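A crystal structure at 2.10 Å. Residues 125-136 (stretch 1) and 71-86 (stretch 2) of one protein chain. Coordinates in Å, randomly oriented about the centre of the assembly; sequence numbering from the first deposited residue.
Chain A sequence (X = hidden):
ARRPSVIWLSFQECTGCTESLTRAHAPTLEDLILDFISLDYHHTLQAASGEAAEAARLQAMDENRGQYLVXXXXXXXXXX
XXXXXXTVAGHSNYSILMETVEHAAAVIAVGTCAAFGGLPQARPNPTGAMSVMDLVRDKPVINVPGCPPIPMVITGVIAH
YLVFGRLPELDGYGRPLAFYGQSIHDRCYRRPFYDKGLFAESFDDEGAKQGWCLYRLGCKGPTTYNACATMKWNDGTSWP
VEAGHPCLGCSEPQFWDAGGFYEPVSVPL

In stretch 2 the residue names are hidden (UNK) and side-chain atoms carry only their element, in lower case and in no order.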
# COMPACT_ATOMS: atom_id res chain seq x y z
N ASN A 125 -15.33 -15.69 6.68
CA ASN A 125 -16.00 -14.40 6.62
C ASN A 125 -16.27 -13.75 8.02
O ASN A 125 -17.41 -13.58 8.42
CB ASN A 125 -17.30 -14.52 5.83
CG ASN A 125 -17.87 -13.15 5.44
OD1 ASN A 125 -17.33 -12.09 5.79
ND2 ASN A 125 -18.96 -13.16 4.80
N PRO A 126 -15.23 -13.39 8.76
CA PRO A 126 -15.45 -12.95 10.14
C PRO A 126 -16.28 -11.64 10.33
O PRO A 126 -16.79 -11.40 11.44
CB PRO A 126 -14.02 -12.70 10.68
CG PRO A 126 -13.08 -13.08 9.63
CD PRO A 126 -13.82 -13.66 8.45
N THR A 127 -16.42 -10.86 9.27
CA THR A 127 -17.07 -9.54 9.33
C THR A 127 -18.41 -9.51 8.57
O THR A 127 -19.06 -8.47 8.53
CB THR A 127 -16.18 -8.39 8.84
OG1 THR A 127 -15.91 -8.58 7.45
CG2 THR A 127 -14.82 -8.28 9.65
N GLY A 128 -18.91 -10.68 8.15
CA GLY A 128 -20.16 -10.72 7.37
C GLY A 128 -20.13 -9.79 6.14
O GLY A 128 -21.16 -9.17 5.78
N ALA A 129 -18.99 -9.80 5.44
CA ALA A 129 -18.78 -8.99 4.21
C ALA A 129 -19.74 -9.37 3.10
O ALA A 129 -19.93 -10.56 2.86
CB ALA A 129 -17.35 -9.17 3.70
N MET A 130 -20.24 -8.39 2.34
CA MET A 130 -21.10 -8.70 1.18
C MET A 130 -20.65 -7.84 -0.00
O MET A 130 -19.94 -6.87 0.20
CB MET A 130 -22.56 -8.33 1.57
CG MET A 130 -23.04 -9.33 2.71
SD MET A 130 -24.77 -9.26 3.06
CE MET A 130 -25.53 -9.52 1.45
N SER A 131 -21.16 -8.15 -1.20
CA SER A 131 -20.80 -7.46 -2.44
C SER A 131 -21.83 -6.36 -2.69
O SER A 131 -22.93 -6.36 -2.09
CB SER A 131 -20.90 -8.45 -3.63
OG SER A 131 -22.27 -8.89 -3.81
N VAL A 132 -21.51 -5.46 -3.59
CA VAL A 132 -22.41 -4.38 -4.00
C VAL A 132 -23.74 -4.88 -4.60
O VAL A 132 -24.79 -4.51 -4.09
CB VAL A 132 -21.66 -3.45 -5.00
CG1 VAL A 132 -22.63 -2.42 -5.62
CG2 VAL A 132 -20.52 -2.81 -4.26
N MET A 133 -23.67 -5.80 -5.58
CA MET A 133 -24.88 -6.29 -6.27
C MET A 133 -25.84 -7.03 -5.32
O MET A 133 -27.05 -6.98 -5.48
CB MET A 133 -24.47 -7.19 -7.45
CG MET A 133 -23.85 -8.53 -7.01
SD MET A 133 -23.10 -9.54 -8.35
CE MET A 133 -24.56 -10.38 -8.98
N ASP A 134 -25.31 -7.69 -4.29
CA ASP A 134 -26.18 -8.27 -3.26
C ASP A 134 -26.90 -7.23 -2.41
O ASP A 134 -28.02 -7.44 -1.97
CB ASP A 134 -25.40 -9.24 -2.34
CG ASP A 134 -25.07 -10.59 -3.05
OD1 ASP A 134 -25.44 -10.79 -4.24
OD2 ASP A 134 -24.37 -11.39 -2.45
N LEU A 135 -26.27 -6.11 -2.19
CA LEU A 135 -26.86 -5.06 -1.34
C LEU A 135 -27.62 -3.97 -2.08
O LEU A 135 -28.48 -3.27 -1.48
CB LEU A 135 -25.76 -4.39 -0.58
CG LEU A 135 -25.21 -5.00 0.72
CD1 LEU A 135 -25.93 -6.05 1.57
CD2 LEU A 135 -23.72 -4.77 1.02
N VAL A 136 -27.28 -3.78 -3.35
CA VAL A 136 -27.79 -2.67 -4.08
C VAL A 136 -28.49 -3.25 -5.28
O VAL A 136 -27.84 -3.70 -6.27
CB VAL A 136 -26.66 -1.74 -4.59
CG1 VAL A 136 -27.31 -0.60 -5.45
CG2 VAL A 136 -25.89 -1.16 -3.39
N UNK A 71 -18.24 4.89 -7.69
CA UNK A 71 -17.35 3.71 -7.81
C UNK A 71 -17.10 3.19 -6.39
O UNK A 71 -16.93 4.01 -5.43
c UNK A 71 -16.41 4.69 -9.89
c UNK A 71 -15.23 5.16 -10.71
c UNK A 71 -15.11 2.90 -8.57
c UNK A 71 -16.05 4.11 -8.48
N UNK A 72 -17.25 1.87 -6.19
CA UNK A 72 -17.05 1.31 -4.83
C UNK A 72 -15.89 0.33 -4.93
O UNK A 72 -15.87 -0.55 -5.82
c UNK A 72 -18.22 0.48 -4.33
c UNK A 72 -17.93 -0.11 -2.95
c UNK A 72 -19.49 1.26 -4.33
N UNK A 73 -14.97 0.45 -3.98
CA UNK A 73 -13.79 -0.36 -3.83
C UNK A 73 -14.01 -1.11 -2.47
O UNK A 73 -14.22 -0.45 -1.45
c UNK A 73 -11.32 -0.09 -3.83
o UNK A 73 -11.45 -1.31 -4.02
c UNK A 73 -12.58 0.61 -3.66
o UNK A 73 -10.22 0.48 -3.72
N UNK A 74 -13.83 -2.45 -2.42
CA UNK A 74 -13.94 -3.19 -1.12
C UNK A 74 -15.33 -3.76 -0.89
O UNK A 74 -16.32 -3.24 -1.39
N UNK A 75 -15.41 -4.79 -0.07
CA UNK A 75 -16.67 -5.38 0.37
C UNK A 75 -17.24 -4.52 1.50
O UNK A 75 -16.61 -3.59 1.97
o UNK A 75 -15.52 -6.81 1.91
c UNK A 75 -16.46 -6.84 0.82
N UNK A 76 -18.50 -4.77 1.82
CA UNK A 76 -19.21 -4.03 2.85
C UNK A 76 -19.77 -5.03 3.88
O UNK A 76 -20.47 -5.99 3.49
c UNK A 76 -20.41 -3.33 2.18
c UNK A 76 -19.89 -2.41 1.02
c UNK A 76 -21.22 -2.50 3.21
c UNK A 76 -20.01 -3.05 -0.43
N UNK A 77 -19.54 -4.79 5.18
CA UNK A 77 -20.22 -5.68 6.14
C UNK A 77 -21.68 -5.41 6.04
O UNK A 77 -22.13 -4.24 6.13
c UNK A 77 -19.67 -5.23 7.51
c UNK A 77 -18.60 -3.84 5.83
c UNK A 77 -18.34 -4.50 7.18
N UNK A 78 -22.44 -6.48 5.84
CA UNK A 78 -23.86 -6.35 5.57
C UNK A 78 -24.67 -5.85 6.76
O UNK A 78 -24.17 -5.79 7.90
N UNK A 79 -25.95 -5.55 6.52
CA UNK A 79 -26.74 -4.88 7.60
C UNK A 79 -26.99 -5.85 8.79
O UNK A 79 -27.29 -5.40 9.85
c UNK A 79 -26.74 -5.73 5.28
c UNK A 79 -28.07 -4.50 6.90
c UNK A 79 -28.18 -5.52 5.75
N UNK A 80 -26.83 -7.17 8.61
CA UNK A 80 -26.85 -8.09 9.80
C UNK A 80 -25.51 -8.20 10.59
O UNK A 80 -25.48 -8.78 11.71
c UNK A 80 -27.32 -9.51 9.34
o UNK A 80 -28.54 -9.93 7.29
c UNK A 80 -28.57 -9.42 8.46
o UNK A 80 -29.54 -8.72 8.89
N UNK A 81 -24.42 -7.68 10.02
CA UNK A 81 -23.10 -7.74 10.70
C UNK A 81 -22.93 -6.49 11.62
O UNK A 81 -23.67 -5.49 11.50
c UNK A 81 -21.98 -7.83 9.69
N UNK A 82 -22.03 -6.57 12.58
CA UNK A 82 -21.81 -5.45 13.49
C UNK A 82 -21.45 -4.19 12.67
O UNK A 82 -20.51 -4.21 11.91
n UNK A 82 -20.77 -3.60 15.54
c UNK A 82 -20.68 -5.78 14.44
c UNK A 82 -20.69 -4.93 15.68
o UNK A 82 -20.75 -5.48 16.77
N UNK A 83 -22.24 -3.12 12.81
CA UNK A 83 -22.03 -1.83 12.12
C UNK A 83 -20.62 -1.28 12.46
O UNK A 83 -20.04 -0.57 11.62
c UNK A 83 -23.54 -3.20 13.56
c UNK A 83 -24.04 -1.78 13.54
c UNK A 83 -23.12 -0.91 12.67
N UNK A 84 -20.05 -1.71 13.59
CA UNK A 84 -18.68 -1.31 13.99
C UNK A 84 -17.48 -1.97 13.30
O UNK A 84 -16.34 -1.47 13.40
N UNK A 85 -17.70 -3.06 12.55
CA UNK A 85 -16.60 -3.63 11.75
C UNK A 85 -15.95 -2.64 10.76
O UNK A 85 -14.74 -2.68 10.55
c UNK A 85 -18.48 -6.90 11.45
c UNK A 85 -17.37 -6.10 11.76
c UNK A 85 -17.96 -8.42 13.31
c UNK A 85 -17.07 -4.85 10.93
c UNK A 85 -16.60 -6.45 12.88
c UNK A 85 -18.78 -8.07 12.22
c UNK A 85 -16.89 -7.59 13.65
N UNK A 86 -16.70 -1.73 10.15
CA UNK A 86 -16.05 -0.80 9.20
C UNK A 86 -16.91 0.46 9.18
O UNK A 86 -18.10 0.39 8.83
o UNK A 86 -15.26 -0.63 6.85
c UNK A 86 -16.05 -1.40 7.79

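Position 71 has four side-chain carbons, forked at the first, with one arm two carbons long. It is Ile71, out of reach of stretch 1. Position 72 has one carbon carrying two more: Val72. Its CG1 lies 4.0 Å from Val132 CG2. Position 73 has two carbons, the second carrying two oxygens, and its CB points away from stretch 1. It is Asp73.

Position 74 has no side-chain atoms. It is Gly74; a CB at these backbone angles would jam against the carbonyl O of the residue before. Position 75 has one carbon, then one oxygen: Ser75. Its CB is 3.5 Å from Met130 O, and its OG is 3.5 Å from Ala129 CB. OG is hydrogen-bonded elsewhere in the structure.

Position 76 again has four carbons, forked at the first, one arm longer. This is Ile76, the residue most covered by stretch 1. Its CD1 meets Val132 CG2 at 3.9 Å, and its CB meets Leu135 CD2 at 3.8 Å. Position 77 has three carbons closing a ring onto the backbone N: Pro77. Its CB is 3.5 Å from Thr127 O.

Position 78 has no side-chain atoms: Gly78. A CB here would sit 2.6 Å from Met130 SD, a clash. Position 79 has three carbons in a ring onto N. It is Pro79, with CD 3.8 Å from Leu135 CD1. Position 80 has two carbons and two terminal oxygens, exposed: Asp80. Position 81 has one carbon, 3.2 Å from Thr127 O: Ala81. It closes a type I turn begun at Gly78.

Position 82 has two carbons, the second carrying one oxygen and one nitrogen: Asn82. Position 83 is a three-carbon ring onto N, Pro83, and position 84 is bare, Gly84. None of these three touches stretch 1. Position 85 has one carbon, then a six-carbon ring without oxygen: Phe85. Thr127 CA lies over one ring face, 4.0 Å from the centroid. Position 86 has one carbon and one oxygen, out of reach: Ser86.

The contact is a short antiparallel pairing. Ile76 N donates to Met130 O (3.0 Å), and Met130 N to Ile76 O (2.7 Å). Gly78 N donates to Gly128 O (3.0 Å). These backbone bonds set the register, pairing Ala129 with Pro77. Beside them, Val132 and Leu135 pack on Ile76, while Thr127 packs on Phe85.

Stretch 2 71-86: IVDGSIPGPDANPGFS
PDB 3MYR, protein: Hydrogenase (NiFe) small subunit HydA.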